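Local coordinates for Vv2_1132 (Vibrio vulnificus CMCP6, PDB 5Y9S), which acts as a LysR-type transcriptional regulator that assembles as a tetramer and probably binds DNA through its helix-turn-helix domain, at the interface of chains A and B. Coordinates in Å, arbitrary orientation; residue numbers count along the deposited sequence, not the author numbering. Chains: chain A/B, Vv2_1132.

The interface of chains A and B. Residues chain A 83, 86; chain B 9, 50-51, 79.
The apolar patch in which A:Val83 and A:Thr86 of one linker helix meet B:Leu9, B:Trp50, B:Ile51 and B:Leu79 belongs to the two-fold dimer interface of a LysR-type regulator, and it helps join the DNA-binding ends of two subunits within the tetramer. A:Val83 divides its two methyls between different partners. CG1 of A:Val83, turned anti to the backbone N (chi1 170°), reaches the benzo rim of the indole, 4.0 Å from B:Trp50 CZ2. CG2 of A:Val83 points instead toward two leucines, with B:Leu79 CD2 at 3.8 Å and B:Leu9 CD2 at 4.0 Å. The valine and B:Leu79 side chains cross nearly at right angles, whereas B:Leu9 approaches more obliquely.

Just under one turn further along the helix, chi1 of -63° sets OG1 of A:Thr86 beside the backbone N and sends A:Thr86 CG2 toward chain B, where it meets B:Ile51 CD1 at 4.0 Å and B:Trp50 CZ3 at 4.1 Å. Both methyls, A:Val83 CG1 and A:Thr86 CG2, come to the rim of the six-membered ring near its plane, not over a face, each side chain crossing B:Trp50 at about a right angle. The hydroxyl A:Thr86 OG1 lies 4.1 Å from B:Leu79 CD1. Within chain B, B:Leu9 CB rests 3.6 Å above one B:Trp50 face, toward the rim, and probably helps to fix the ring's tilt.

The groups meet at ordinary van der Waals distances, spread over several small contacts. A:Val83, A:Thr86 and B:Leu79 lie on the long linker helices (67-90 and 67-91), which pair across the dimer, while B:Trp50 and B:Ile51 sit at the C-terminal end of helix 37-51, the recognition helix of the winged helix-turn-helix domain, and B:Leu9 precedes helix 11-23.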
loop_
_atom_site.group_PDB
_atom_site.type_symbol
_atom_site.label_atom_id
_atom_site.label_comp_id
_atom_site.label_asym_id
_atom_site.label_seq_id
_atom_site.Cartn_x
_atom_site.Cartn_y
_atom_site.Cartn_z
ATOM N N VAL A 83 -12.583 0.061 -17.526
ATOM C CA VAL A 83 -12.632 0.965 -16.383
ATOM C C VAL A 83 -13.181 2.323 -16.811
ATOM O O VAL A 83 -14.042 2.904 -16.132
ATOM C CB VAL A 83 -11.246 1.079 -15.733
ATOM C CG1 VAL A 83 -11.221 2.198 -14.693
ATOM C CG2 VAL A 83 -10.858 -0.260 -15.103
ATOM N N THR A 86 -16.954 2.149 -17.450
ATOM C CA THR A 86 -17.635 2.088 -16.168
ATOM C C THR A 86 -17.833 3.484 -15.596
ATOM O O THR A 86 -18.955 3.881 -15.264
ATOM C CB THR A 86 -16.839 1.225 -15.201
ATOM O OG1 THR A 86 -16.767 -0.114 -15.698
ATOM C CG2 THR A 86 -17.489 1.247 -13.805
ATOM N N LEU B 9 -9.240 2.887 -9.219
ATOM C CA LEU B 9 -10.042 1.736 -8.839
ATOM C C LEU B 9 -9.130 0.682 -8.247
ATOM O O LEU B 9 -8.074 0.395 -8.801
ATOM C CB LEU B 9 -10.752 1.160 -10.060
ATOM C CG LEU B 9 -11.450 -0.189 -9.912
ATOM C CD1 LEU B 9 -12.673 -0.018 -9.018
ATOM C CD2 LEU B 9 -11.860 -0.703 -11.281
ATOM N N TRP B 50 -15.891 6.243 -5.371
ATOM C CA TRP B 50 -15.239 6.177 -6.676
ATOM C C TRP B 50 -16.276 6.124 -7.778
ATOM O O TRP B 50 -16.194 6.870 -8.753
ATOM C CB TRP B 50 -14.303 4.967 -6.757
ATOM C CG TRP B 50 -13.579 4.815 -8.089
ATOM C CD1 TRP B 50 -12.378 5.385 -8.454
ATOM C CD2 TRP B 50 -14.015 4.052 -9.220
ATOM N NE1 TRP B 50 -12.047 5.008 -9.736
ATOM C CE2 TRP B 50 -13.031 4.195 -10.231
ATOM C CE3 TRP B 50 -15.133 3.252 -9.474
ATOM C CZ2 TRP B 50 -13.130 3.561 -11.466
ATOM C CZ3 TRP B 50 -15.236 2.628 -10.716
ATOM C CH2 TRP B 50 -14.240 2.789 -11.692
ATOM N N ILE B 51 -17.289 5.272 -7.628
ATOM C CA ILE B 51 -18.294 5.225 -8.665
ATOM C C ILE B 51 -19.188 6.460 -8.615
ATOM O O ILE B 51 -19.857 6.760 -9.607
ATOM C CB ILE B 51 -19.115 3.930 -8.575
ATOM C CG1 ILE B 51 -19.734 3.660 -9.939
ATOM C CG2 ILE B 51 -20.204 4.020 -7.506
ATOM C CD1 ILE B 51 -18.719 3.820 -11.061
ATOM N N LEU B 79 -15.220 -6.590 -15.268
ATOM C CA LEU B 79 -13.828 -6.334 -14.936
ATOM C C LEU B 79 -13.214 -7.531 -14.235
ATOM O O LEU B 79 -12.112 -7.962 -14.585
ATOM C CB LEU B 79 -13.709 -5.088 -14.049
ATOM C CG LEU B 79 -14.030 -3.775 -14.753
ATOM C CD1 LEU B 79 -14.261 -2.651 -13.730
ATOM C CD2 LEU B 79 -12.894 -3.436 -15.707
#